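Local coordinates for protein tylactone synthase starter module and modules 1 & 2 (Streptomyces fradiae, PDB 2Z5L) that probably reduces a beta-keto group of the growing tylactone chain with NADPH, as the first ketoreductase of the tylosin polyketide synthase, at residues Val480-Phe485 with Val501-Glu506; Arg243-Ala248 with Gly495-Thr500; Pro295-Ala300 with Val314-Cys319; Leu263-Met268 with Val288-Arg293. One frame throughout, in Å; residues are numbered along the deposited sequence.

Contact 1. Residues Val480-Phe485 with Val501-Glu506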
loop_
_atom_site.group_PDB
_atom_site.type_symbol
_atom_site.label_atom_id
_atom_site.label_comp_id
_atom_site.label_asym_id
_atom_site.label_seq_id
_atom_site.Cartn_x
_atom_site.Cartn_y
_atom_site.Cartn_z
ATOM N N VAL A 480 18.678 -0.131 0.310
ATOM C CA VAL A 480 18.783 0.594 -0.962
ATOM C C VAL A 480 20.062 1.382 -1.230
ATOM O O VAL A 480 20.554 2.096 -0.363
ATOM C CB VAL A 480 17.667 1.637 -1.113
ATOM C CG1 VAL A 480 17.439 1.932 -2.584
ATOM C CG2 VAL A 480 16.421 1.179 -0.417
ATOM N N ASP A 481 20.559 1.273 -2.458
ATOM C CA ASP A 481 21.744 2.004 -2.895
ATOM C C ASP A 481 21.269 3.374 -3.405
ATOM O O ASP A 481 21.142 3.591 -4.612
ATOM C CB ASP A 481 22.449 1.248 -4.026
ATOM C CG ASP A 481 23.663 1.988 -4.562
ATOM O OD1 ASP A 481 24.261 1.507 -5.561
ATOM O OD2 ASP A 481 24.023 3.042 -3.986
ATOM N N TRP A 482 20.996 4.281 -2.472
ATOM C CA TRP A 482 20.532 5.624 -2.794
ATOM C C TRP A 482 21.329 6.310 -3.900
ATOM O O TRP A 482 20.792 7.146 -4.628
ATOM C CB TRP A 482 20.561 6.497 -1.544
ATOM C CG TRP A 482 19.498 6.161 -0.544
ATOM C CD1 TRP A 482 19.679 5.856 0.776
ATOM C CD2 TRP A 482 18.082 6.158 -0.766
ATOM N NE1 TRP A 482 18.462 5.668 1.391
ATOM C CE2 TRP A 482 17.468 5.849 0.467
ATOM C CE3 TRP A 482 17.275 6.391 -1.886
ATOM C CZ2 TRP A 482 16.082 5.766 0.612
ATOM C CZ3 TRP A 482 15.901 6.311 -1.745
ATOM C CH2 TRP A 482 15.316 6.000 -0.500
ATOM N N GLU A 483 22.609 5.973 -4.019
ATOM C CA GLU A 483 23.450 6.577 -5.045
ATOM C C GLU A 483 23.112 5.982 -6.403
ATOM O O GLU A 483 23.846 6.156 -7.375
ATOM C CB GLU A 483 24.935 6.343 -4.728
ATOM C CG GLU A 483 25.422 7.043 -3.457
ATOM C CD GLU A 483 25.423 8.564 -3.572
ATOM O OE1 GLU A 483 25.640 9.234 -2.539
ATOM O OE2 GLU A 483 25.214 9.088 -4.690
ATOM N N ARG A 484 21.990 5.278 -6.464
ATOM C CA ARG A 484 21.561 4.650 -7.702
ATOM C C ARG A 484 20.046 4.707 -7.821
ATOM O O ARG A 484 19.496 4.593 -8.912
ATOM C CB ARG A 484 22.031 3.197 -7.725
ATOM C CG ARG A 484 21.759 2.477 -9.029
ATOM C CD ARG A 484 22.277 1.054 -8.959
ATOM N NE ARG A 484 22.052 0.320 -10.202
ATOM C CZ ARG A 484 22.260 -0.986 -10.342
ATOM N NH1 ARG A 484 22.699 -1.699 -9.312
ATOM N NH2 ARG A 484 22.022 -1.580 -11.506
ATOM N N PHE A 485 19.381 4.899 -6.688
ATOM C CA PHE A 485 17.930 4.962 -6.643
ATOM C C PHE A 485 17.423 6.366 -6.950
ATOM O O PHE A 485 16.622 6.557 -7.861
ATOM C CB PHE A 485 17.441 4.548 -5.258
ATOM C CG PHE A 485 15.985 4.191 -5.206
ATOM C CD1 PHE A 485 15.562 2.910 -5.532
ATOM C CD2 PHE A 485 15.036 5.134 -4.830
ATOM C CE1 PHE A 485 14.211 2.568 -5.482
ATOM C CE2 PHE A 485 13.682 4.806 -4.777
ATOM C CZ PHE A 485 13.271 3.521 -5.105
ATOM N N VAL A 501 15.634 12.269 2.335
ATOM C CA VAL A 501 16.649 11.245 2.560
ATOM C C VAL A 501 17.998 11.793 2.134
ATOM O O VAL A 501 18.209 12.092 0.959
ATOM C CB VAL A 501 16.376 9.967 1.755
ATOM C CG1 VAL A 501 17.506 8.979 1.978
ATOM C CG2 VAL A 501 15.051 9.355 2.178
ATOM N N PRO A 502 18.935 11.926 3.089
ATOM C CA PRO A 502 20.283 12.444 2.840
ATOM C C PRO A 502 20.978 11.878 1.605
ATOM O O PRO A 502 21.314 12.609 0.670
ATOM C CB PRO A 502 21.019 12.089 4.125
ATOM C CG PRO A 502 19.941 12.243 5.156
ATOM C CD PRO A 502 18.787 11.528 4.501
ATOM N N GLU A 503 21.191 10.568 1.617
ATOM C CA GLU A 503 21.862 9.870 0.530
ATOM C C GLU A 503 21.157 10.060 -0.809
ATOM O O GLU A 503 21.772 9.958 -1.877
ATOM C CB GLU A 503 21.958 8.382 0.871
ATOM C CG GLU A 503 22.765 8.069 2.131
ATOM C CD GLU A 503 22.072 8.466 3.427
ATOM O OE1 GLU A 503 22.716 8.370 4.489
ATOM O OE2 GLU A 503 20.890 8.865 3.401
ATOM N N ALA A 504 19.859 10.335 -0.744
ATOM C CA ALA A 504 19.068 10.548 -1.946
ATOM C C ALA A 504 19.375 11.925 -2.533
ATOM O O ALA A 504 19.748 12.039 -3.704
ATOM C CB ALA A 504 17.584 10.433 -1.618
ATOM N N ARG A 505 19.234 12.964 -1.713
ATOM C CA ARG A 505 19.489 14.330 -2.163
ATOM C C ARG A 505 20.911 14.504 -2.687
ATOM O O ARG A 505 21.214 15.496 -3.345
ATOM C CB ARG A 505 19.245 15.325 -1.023
ATOM C CG ARG A 505 18.899 16.727 -1.503
ATOM C CD ARG A 505 17.550 16.719 -2.222
ATOM N NE ARG A 505 17.225 18.001 -2.846
ATOM C CZ ARG A 505 17.837 18.494 -3.919
ATOM N NH1 ARG A 505 18.816 17.816 -4.501
ATOM N NH2 ARG A 505 17.461 19.666 -4.417
ATOM N N GLU A 506 21.776 13.535 -2.397
ATOM C CA GLU A 506 23.171 13.580 -2.830
ATOM C C GLU A 506 23.352 13.193 -4.292
ATOM O O GLU A 506 23.940 13.942 -5.071
ATOM C CB GLU A 506 24.024 12.641 -1.978
ATOM C CG GLU A 506 24.208 13.059 -0.531
ATOM C CD GLU A 506 24.952 12.004 0.274
ATOM O OE1 GLU A 506 26.049 11.584 -0.160
ATOM O OE2 GLU A 506 24.442 11.595 1.339
#

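Contact 2. Residues Arg243-Ala248 with Gly495-Thr500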
loop_
_atom_site.group_PDB
_atom_site.type_symbol
_atom_site.label_atom_id
_atom_site.label_comp_id
_atom_site.label_asym_id
_atom_site.label_seq_id
_atom_site.Cartn_x
_atom_site.Cartn_y
_atom_site.Cartn_z
ATOM N N ARG A 243 3.745 14.393 1.273
ATOM C CA ARG A 243 4.258 13.111 1.753
ATOM C C ARG A 243 5.775 13.028 1.592
ATOM O O ARG A 243 6.323 13.420 0.565
ATOM C CB ARG A 243 3.569 11.966 0.991
ATOM C CG ARG A 243 3.839 10.567 1.538
ATOM C CD ARG A 243 2.654 9.647 1.256
ATOM N NE ARG A 243 2.904 8.262 1.650
ATOM C CZ ARG A 243 3.767 7.453 1.041
ATOM N NH1 ARG A 243 4.469 7.879 0.004
ATOM N NH2 ARG A 243 3.928 6.209 1.468
ATOM N N ARG A 244 6.451 12.523 2.618
ATOM C CA ARG A 244 7.911 12.396 2.587
ATOM C C ARG A 244 8.391 11.107 3.242
ATOM O O ARG A 244 7.812 10.645 4.224
ATOM C CB ARG A 244 8.553 13.581 3.319
ATOM C CG ARG A 244 8.383 14.929 2.641
ATOM C CD ARG A 244 9.202 15.018 1.367
ATOM N NE ARG A 244 9.287 16.394 0.892
ATOM C CZ ARG A 244 8.266 17.080 0.392
ATOM N NH1 ARG A 244 7.068 16.514 0.294
ATOM N NH2 ARG A 244 8.440 18.338 0.007
ATOM N N VAL A 245 9.451 10.528 2.693
ATOM C CA VAL A 245 10.027 9.320 3.270
ATOM C C VAL A 245 11.308 9.704 4.012
ATOM O O VAL A 245 12.271 10.201 3.417
ATOM C CB VAL A 245 10.368 8.248 2.191
ATOM C CG1 VAL A 245 9.086 7.691 1.588
ATOM C CG2 VAL A 245 11.255 8.850 1.101
ATOM N N SER A 246 11.313 9.469 5.318
ATOM C CA SER A 246 12.460 9.800 6.152
ATOM C C SER A 246 12.942 8.598 6.967
ATOM O O SER A 246 12.135 7.823 7.480
ATOM C CB SER A 246 12.082 10.954 7.082
ATOM O OG SER A 246 10.718 10.875 7.465
ATOM N N ARG A 247 14.258 8.438 7.078
ATOM C CA ARG A 247 14.814 7.320 7.837
ATOM C C ARG A 247 14.136 7.294 9.200
ATOM O O ARG A 247 13.935 8.334 9.819
ATOM C CB ARG A 247 16.334 7.473 7.979
ATOM C CG ARG A 247 17.042 7.581 6.621
ATOM C CD ARG A 247 18.560 7.512 6.735
ATOM N NE ARG A 247 19.077 6.151 6.572
ATOM C CZ ARG A 247 19.813 5.745 5.536
ATOM N NH1 ARG A 247 20.128 6.584 4.564
ATOM N NH2 ARG A 247 20.236 4.494 5.466
ATOM N N ALA A 248 13.751 6.106 9.650
ATOM C CA ALA A 248 13.091 5.985 10.938
ATOM C C ALA A 248 14.138 5.844 12.031
ATOM O O ALA A 248 15.309 5.599 11.748
ATOM C CB ALA A 248 12.151 4.784 10.940
ATOM N N GLY A 495 10.281 14.246 -8.312
ATOM C CA GLY A 495 9.416 14.465 -7.164
ATOM C C GLY A 495 10.131 14.823 -5.879
ATOM O O GLY A 495 11.359 14.776 -5.795
ATOM N N ARG A 496 9.337 15.165 -4.868
ATOM C CA ARG A 496 9.844 15.570 -3.559
ATOM C C ARG A 496 9.810 14.443 -2.512
ATOM O O ARG A 496 10.266 14.615 -1.377
ATOM C CB ARG A 496 9.015 16.757 -3.054
ATOM C CG ARG A 496 9.024 17.998 -3.965
ATOM C CD ARG A 496 10.332 18.786 -3.858
ATOM N NE ARG A 496 10.128 20.226 -4.040
ATOM C CZ ARG A 496 11.037 21.160 -3.771
ATOM N NH1 ARG A 496 12.233 20.816 -3.304
ATOM N NH2 ARG A 496 10.748 22.443 -3.953
ATOM N N LEU A 497 9.278 13.293 -2.911
ATOM C CA LEU A 497 9.141 12.143 -2.027
ATOM C C LEU A 497 10.392 11.722 -1.247
ATOM O O LEU A 497 10.357 11.597 -0.018
ATOM C CB LEU A 497 8.608 10.957 -2.838
ATOM C CG LEU A 497 7.941 9.800 -2.087
ATOM C CD1 LEU A 497 8.970 8.773 -1.711
ATOM C CD2 LEU A 497 7.205 10.330 -0.862
ATOM N N PHE A 498 11.493 11.508 -1.957
ATOM C CA PHE A 498 12.726 11.082 -1.318
ATOM C C PHE A 498 13.694 12.210 -0.968
ATOM O O PHE A 498 14.840 11.946 -0.594
ATOM C CB PHE A 498 13.456 10.064 -2.201
ATOM C CG PHE A 498 12.610 8.883 -2.602
ATOM C CD1 PHE A 498 11.825 8.928 -3.752
ATOM C CD2 PHE A 498 12.608 7.721 -1.834
ATOM C CE1 PHE A 498 11.051 7.833 -4.130
ATOM C CE2 PHE A 498 11.838 6.621 -2.200
ATOM C CZ PHE A 498 11.058 6.676 -3.353
ATOM N N ASP A 499 13.270 13.464 -1.091
ATOM C CA ASP A 499 14.185 14.555 -0.754
ATOM C C ASP A 499 14.584 14.510 0.717
ATOM O O ASP A 499 15.686 14.922 1.071
ATOM C CB ASP A 499 13.569 15.925 -1.066
ATOM C CG ASP A 499 13.639 16.277 -2.546
ATOM O OD1 ASP A 499 14.536 15.755 -3.251
ATOM O OD2 ASP A 499 12.806 17.090 -3.000
ATOM N N THR A 500 13.695 14.005 1.568
ATOM C CA THR A 500 13.971 13.916 2.997
ATOM C C THR A 500 14.993 12.840 3.350
ATOM O O THR A 500 15.188 12.524 4.523
ATOM C CB THR A 500 12.684 13.646 3.795
ATOM O OG1 THR A 500 11.779 12.871 2.996
ATOM C CG2 THR A 500 12.026 14.950 4.206
#

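Contact 3. Residues Pro295-Ala300 with Val314-Cys319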
loop_
_atom_site.group_PDB
_atom_site.type_symbol
_atom_site.label_atom_id
_atom_site.label_comp_id
_atom_site.label_asym_id
_atom_site.label_seq_id
_atom_site.Cartn_x
_atom_site.Cartn_y
_atom_site.Cartn_z
ATOM N N PRO A 295 -1.119 -29.629 5.130
ATOM C CA PRO A 295 -0.083 -30.627 5.421
ATOM C C PRO A 295 0.309 -31.513 4.242
ATOM O O PRO A 295 1.254 -32.294 4.338
ATOM C CB PRO A 295 -0.691 -31.433 6.561
ATOM C CG PRO A 295 -2.144 -31.398 6.220
ATOM C CD PRO A 295 -2.354 -29.944 5.865
ATOM N N GLU A 296 -0.420 -31.421 3.140
ATOM C CA GLU A 296 -0.073 -32.217 1.975
ATOM C C GLU A 296 0.937 -31.437 1.126
ATOM O O GLU A 296 1.405 -31.927 0.105
ATOM C CB GLU A 296 -1.312 -32.528 1.127
ATOM C CG GLU A 296 -2.406 -33.339 1.827
ATOM C CD GLU A 296 -3.478 -33.809 0.853
ATOM O OE1 GLU A 296 -3.942 -32.977 0.030
ATOM O OE2 GLU A 296 -3.864 -35.001 0.915
ATOM N N ALA A 297 1.275 -30.223 1.562
ATOM C CA ALA A 297 2.221 -29.372 0.850
ATOM C C ALA A 297 3.625 -29.983 0.799
ATOM O O ALA A 297 4.009 -30.775 1.650
ATOM C CB ALA A 297 2.271 -27.995 1.494
ATOM N N PRO A 298 4.425 -29.593 -0.205
ATOM C CA PRO A 298 5.784 -30.148 -0.323
ATOM C C PRO A 298 6.755 -29.921 0.843
ATOM O O PRO A 298 7.104 -28.789 1.189
ATOM C CB PRO A 298 6.278 -29.593 -1.673
ATOM C CG PRO A 298 5.513 -28.327 -1.858
ATOM C CD PRO A 298 4.117 -28.643 -1.295
ATOM N N GLY A 299 7.189 -31.032 1.427
ATOM C CA GLY A 299 8.100 -30.986 2.552
ATOM C C GLY A 299 7.388 -30.498 3.807
ATOM O O GLY A 299 8.038 -30.079 4.772
ATOM N N ALA A 300 6.052 -30.539 3.777
ATOM C CA ALA A 300 5.226 -30.086 4.901
ATOM C C ALA A 300 5.568 -30.921 6.115
ATOM O O ALA A 300 5.953 -30.382 7.155
ATOM C CB ALA A 300 3.740 -30.210 4.557
ATOM N N VAL A 314 3.722 -28.275 16.751
ATOM C CA VAL A 314 3.350 -27.808 15.415
ATOM C C VAL A 314 2.144 -28.395 14.738
ATOM O O VAL A 314 2.036 -29.607 14.551
ATOM C CB VAL A 314 4.507 -28.021 14.421
ATOM C CG1 VAL A 314 4.109 -27.543 13.028
ATOM C CG2 VAL A 314 5.743 -27.330 14.927
ATOM N N VAL A 315 1.268 -27.512 14.293
ATOM C CA VAL A 315 0.064 -27.939 13.605
ATOM C C VAL A 315 -0.037 -27.253 12.228
ATOM O O VAL A 315 0.233 -26.063 12.101
ATOM C CB VAL A 315 -1.173 -27.605 14.492
ATOM C CG1 VAL A 315 -2.038 -26.542 13.849
ATOM C CG2 VAL A 315 -1.954 -28.875 14.788
ATOM N N HIS A 316 -0.450 -28.000 11.209
ATOM C CA HIS A 316 -0.568 -27.451 9.866
ATOM C C HIS A 316 -1.973 -27.644 9.264
ATOM O O HIS A 316 -2.512 -28.757 9.248
ATOM C CB HIS A 316 0.492 -28.107 8.969
ATOM C CG HIS A 316 0.660 -27.439 7.644
ATOM N ND1 HIS A 316 1.568 -27.872 6.698
ATOM C CD2 HIS A 316 0.024 -26.378 7.093
ATOM C CE1 HIS A 316 1.477 -27.108 5.625
ATOM N NE2 HIS A 316 0.546 -26.193 5.838
ATOM N N ALA A 317 -2.559 -26.561 8.761
ATOM C CA ALA A 317 -3.889 -26.629 8.163
ATOM C C ALA A 317 -4.006 -25.894 6.827
ATOM O O ALA A 317 -3.296 -24.919 6.572
ATOM C CB ALA A 317 -4.922 -26.072 9.138
ATOM N N ALA A 318 -4.924 -26.359 5.987
ATOM C CA ALA A 318 -5.160 -25.748 4.682
ATOM C C ALA A 318 -6.149 -24.595 4.822
ATOM O O ALA A 318 -6.930 -24.545 5.776
ATOM C CB ALA A 318 -5.702 -26.790 3.710
ATOM N N CYS A 319 -6.118 -23.671 3.866
ATOM C CA CYS A 319 -7.012 -22.527 3.894
ATOM C C CYS A 319 -6.792 -21.611 2.693
ATOM O O CYS A 319 -5.705 -21.571 2.120
ATOM C CB CYS A 319 -6.796 -21.721 5.177
ATOM S SG CYS A 319 -7.728 -20.161 5.231
#

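Contact 4. Residues Leu263-Met268 with Val288-Arg293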
loop_
_atom_site.group_PDB
_atom_site.type_symbol
_atom_site.label_atom_id
_atom_site.label_comp_id
_atom_site.label_asym_id
_atom_site.label_seq_id
_atom_site.Cartn_x
_atom_site.Cartn_y
_atom_site.Cartn_z
ATOM N N LEU A 263 0.465 -17.996 15.264
ATOM C CA LEU A 263 -0.227 -18.288 14.015
ATOM C C LEU A 263 0.541 -17.627 12.880
ATOM O O LEU A 263 0.802 -16.420 12.929
ATOM C CB LEU A 263 -1.644 -17.720 14.043
ATOM C CG LEU A 263 -2.454 -17.839 12.755
ATOM C CD1 LEU A 263 -2.576 -19.318 12.339
ATOM C CD2 LEU A 263 -3.859 -17.250 12.982
ATOM N N ILE A 264 0.886 -18.410 11.863
ATOM C CA ILE A 264 1.624 -17.890 10.711
ATOM C C ILE A 264 0.944 -18.247 9.394
ATOM O O ILE A 264 0.911 -19.423 9.010
ATOM C CB ILE A 264 3.061 -18.464 10.650
ATOM C CG1 ILE A 264 3.894 -17.943 11.815
ATOM C CG2 ILE A 264 3.708 -18.103 9.310
ATOM C CD1 ILE A 264 5.176 -18.740 12.039
ATOM N N THR A 265 0.410 -17.249 8.688
ATOM C CA THR A 265 -0.211 -17.569 7.405
ATOM C C THR A 265 0.897 -17.608 6.345
ATOM O O THR A 265 1.987 -17.058 6.555
ATOM C CB THR A 265 -1.339 -16.582 7.014
ATOM O OG1 THR A 265 -0.795 -15.313 6.645
ATOM C CG2 THR A 265 -2.306 -16.381 8.200
ATOM N N GLY A 266 0.642 -18.295 5.235
ATOM C CA GLY A 266 1.655 -18.424 4.210
ATOM C C GLY A 266 2.884 -19.068 4.825
ATOM O O GLY A 266 4.023 -18.731 4.505
ATOM N N GLY A 267 2.656 -20.012 5.728
ATOM C CA GLY A 267 3.770 -20.685 6.390
ATOM C C GLY A 267 4.590 -21.644 5.524
ATOM O O GLY A 267 5.653 -22.080 5.941
ATOM N N MET A 268 4.111 -22.001 4.333
ATOM C CA MET A 268 4.890 -22.897 3.493
ATOM C C MET A 268 5.604 -22.091 2.389
ATOM O O MET A 268 6.085 -22.656 1.406
ATOM C CB MET A 268 3.999 -24.000 2.903
ATOM C CG MET A 268 3.439 -24.964 3.978
ATOM S SD MET A 268 4.770 -25.985 4.731
ATOM C CE MET A 268 4.893 -27.232 3.520
ATOM N N VAL A 288 1.195 -22.657 14.459
ATOM C CA VAL A 288 0.059 -23.074 13.655
ATOM C C VAL A 288 0.317 -22.459 12.289
ATOM O O VAL A 288 0.301 -21.241 12.151
ATOM C CB VAL A 288 -1.246 -22.532 14.247
ATOM C CG1 VAL A 288 -2.386 -22.760 13.293
ATOM C CG2 VAL A 288 -1.514 -23.236 15.575
ATOM N N LEU A 289 0.572 -23.303 11.296
ATOM C CA LEU A 289 0.878 -22.841 9.956
ATOM C C LEU A 289 -0.255 -23.105 8.988
ATOM O O LEU A 289 -0.819 -24.199 8.959
ATOM C CB LEU A 289 2.147 -23.539 9.460
ATOM C CG LEU A 289 3.302 -23.605 10.458
ATOM C CD1 LEU A 289 4.382 -24.512 9.889
ATOM C CD2 LEU A 289 3.849 -22.224 10.751
ATOM N N THR A 290 -0.604 -22.100 8.196
ATOM C CA THR A 290 -1.665 -22.300 7.230
ATOM C C THR A 290 -1.054 -22.190 5.859
ATOM O O THR A 290 -0.087 -21.454 5.667
ATOM C CB THR A 290 -2.773 -21.257 7.375
ATOM O OG1 THR A 290 -2.383 -20.055 6.710
ATOM C CG2 THR A 290 -3.016 -20.946 8.856
ATOM N N SER A 291 -1.606 -22.947 4.919
ATOM C CA SER A 291 -1.140 -22.935 3.537
ATOM C C SER A 291 -2.243 -23.434 2.610
ATOM O O SER A 291 -3.193 -24.079 3.052
ATOM C CB SER A 291 0.095 -23.817 3.381
ATOM O OG SER A 291 -0.208 -25.180 3.607
ATOM N N ARG A 292 -2.088 -23.128 1.326
ATOM C CA ARG A 292 -3.028 -23.503 0.279
ATOM C C ARG A 292 -3.316 -25.000 0.199
ATOM O O ARG A 292 -4.466 -25.402 0.037
ATOM C CB ARG A 292 -2.504 -23.004 -1.081
ATOM C CG ARG A 292 -0.965 -23.063 -1.227
ATOM C CD ARG A 292 -0.309 -21.706 -0.945
ATOM N NE ARG A 292 0.860 -21.772 -0.073
ATOM C CZ ARG A 292 0.941 -21.173 1.113
ATOM N NH1 ARG A 292 -0.092 -20.470 1.559
ATOM N NH2 ARG A 292 2.048 -21.266 1.853
ATOM N N ARG A 293 -2.272 -25.819 0.305
ATOM C CA ARG A 293 -2.402 -27.274 0.236
ATOM C C ARG A 293 -2.453 -27.903 1.621
ATOM O O ARG A 293 -2.795 -29.075 1.760
ATOM C CB ARG A 293 -1.215 -27.886 -0.528
ATOM C CG ARG A 293 -1.055 -27.429 -1.969
ATOM C CD ARG A 293 -1.770 -28.336 -2.960
ATOM N NE ARG A 293 -1.280 -29.719 -2.952
ATOM C CZ ARG A 293 -1.958 -30.753 -2.457
ATOM N NH1 ARG A 293 -3.154 -30.567 -1.922
ATOM N NH2 ARG A 293 -1.450 -31.978 -2.517
HETATM O O HOH W 1 -1.856 -18.902 4.096
#

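Contact 1. Residues Val480-Phe485 with Val501-Glu506
Trp-482 packs on Glu-503 where the first turns of two short helices come together near the C-terminus. Glu-503 uses its aliphatic part: its CB lies 3.4 Å from both CB and CD1 of Trp-482. Its carboxylate turns elsewhere, and OE2 forms a salt bridge with Arg-247. The indole presents one face to Val-501. CG1 of Val-501 lies 3.7 Å from the centroid of the five-membered ring of Trp-482, 22° off the ring normal, which is a CH-pi contact. CG1 of Val-501 stands anti to its backbone N (chi1 177°), and this torsion sets the methyl over the indole. CB of Ala-504 comes obliquely to the indole, 4.1 Å from CE3 of Trp-482. The indole N-H is used outside the pair, by a hydrogen bond between NE1 of Trp-482 and the hydroxyl of Tyr-29. Glu-483 is the third main element. At the surface its chain bends at chi2, and OE1 of Glu-483 comes 3.4 Å from OE1 of Glu-506. These like charges are close, which may raise the proton affinity of one of them. Asp-481 caps helix 482-492, but its bond to the N of Glu-483 is weak. The contact joins this helix to helix 502-507. Trp-396 also meets the indole, and strand 239-247 adjoins both helix starts through Arg-247 and Val-245.

Contact 2. Residues Arg243-Ala248 with Gly495-Thr500
Arg-244 and Val-245 of strand 239-247 hold a type I beta turn, Arg-496 to Asp-499, in the loop between helices 482-492 and 502-507. The loop packs on a strand that is also paired in the sheet with strand 28-35. One of two hydrogen bonds between the segments runs from N of Val-245 to O of Leu-497, 3.1 Å and nearly straight at 168°.

The side chain of Arg-244 runs along this loop. CB lies 3.3 Å from OG1 of Thr-500 and also meets the methyl CG2 of that residue. CG stays beside the same threonine. The chain then bends at chi2 (-70°), which brings CD to the carbonyl oxygen of Arg-496. NE is close to that oxygen too, but the angle is too poor for a hydrogen bond. The guanidinium lies flat against the loop, with CB of Arg-496 over its centre, 3.5 Å from CZ of Arg-244. At the tip NH1 turns back to O of Arg-243, and NH2 makes a salt bridge with Glu-230. These two partners limit the rotation of the group.

Val-245 meets the hydrophobic part of the turn. CG1 of Val-245 is tight against CD1 of Leu-497 at 3.5 Å, while CG2 of Val-245 reaches CD2 of Phe-498 at 3.4 Å. The Phe-498 ring is held further by edge-to-face contacts with Trp-396 and Phe-485. Thr-500 closes the far end: its OG1 donates to O of Val-245 over 2.7 Å, arriving from above the carbonyl plane.

Contact 3. Residues Pro295-Ala300 with Val314-Cys319
This is a small van der Waals contact between a loop with two prolines and a strand at the edge of the sheet, and it centres on the ring of His-316. Pro-295 lies over one face of that imidazole. The proline N stands 3.5 Å above the ring plane, over its centre, and CA of Pro-295 is 3.5 Å from ND1 of His-316. The proline ring itself is turned toward the strand backbone, where CD of Pro-295 comes within 3.6 Å of O of His-316. Ala-300 approaches differently. Its methyl sits at the edge of the imidazole, near the ring plane, with CB of Ala-300 3.8 Å from ND1 of His-316. Ala-297 is more distant, its CB 4.3 Å from CE1 of His-316.

The loop follows strand 286-291 and leads into helix 300-308, which returns to strand 313-318. This is the beta-alpha-beta crossover of a Rossmann fold, as expected for a short-chain dehydrogenase/reductase, and the contact joins the loop that opens the crossover to the strand that ends it. Ala-297 to Ala-300 form a type II beta turn, closed by a hydrogen bond of 3.0 Å from N of Ala-300 to O of Ala-297. Gly-299 is the N-cap of the helix, so the turn delivers Ala-300 to the histidine as the helix begins.

CG of His-316 is anti to its backbone N (chi1 -168°), which carries the ring out from the strand to the loop. Its NE2 hydrogen-bonds OG of Ser-291 on the adjacent strand, limiting rotation of the imidazole. Met-268 also touches His-316, Ala-297 and Ala-300.

Contact 4. Residues Leu263-Met268 with Val288-Arg293
Ile-264 and Leu-289 pair in register on two parallel strands, 261-265 and 286-291. N of Ile-264 donates to O of Val-288 over 2.9 Å, and N of Thr-290 donates to O of Ile-264 over 3.2 Å. This end is tightly packed. On one face of the sheet the side chains of Ile-264 and Leu-289 run side by side, with CD2 of Leu-289 3.8 Å from CB of Ile-264. On the other face CD1 of Leu-263 meets CG1 of Val-288 at 3.6 Å. CG of Leu-263 is anti to its backbone N (chi1 175°), which swings the branch toward the neighbouring strand.

Past Thr-265 the pairing changes. The chain turns at Gly-266, and N of Gly-267 reaches O of Thr-290 over 3.1 Å. A water takes the N-H of Gly-266 and also hydrogen-bonds OG1 of Thr-290. NH1 of Arg-292 adds a weak bond to it. The solvent side is looser: the exposed Arg-292 curls back, with CB of Ser-291 over one face of its guanidinium. NH2 of Arg-292 lies 3.3 Å from N of Met-268; both are donors, so this is not a bond. CG of Met-268 packs on CB of Ser-291.

The first strand of this beta-alpha-beta unit ends in a glycine-rich turn before helix 270-281. That is the Rossmann signature, and Gly-267 probably begins the GxGxxG dinucleotide-binding loop.

Contact 4 is the buried one; the other three are partly buried. Strand 286-291 of contact 4 lies beside strand 313-318 of contact 3, and the two contacts touch directly. Both lie in the ketoreductase Rossmann region. Contacts 1 and 2 form a second cluster, on the C-terminal segments and strand 239-247. They also touch, in part through packing of Val-501 on Val-245. Centres of contacts 2 and 3 are about 42 Å apart. Chemistry follows place: regular backbone bonding dominates contact 4, contact 2 mixes backbone, hydroxyl and arginine groups, and contacts 1 and 3 each rest on an aromatic ring.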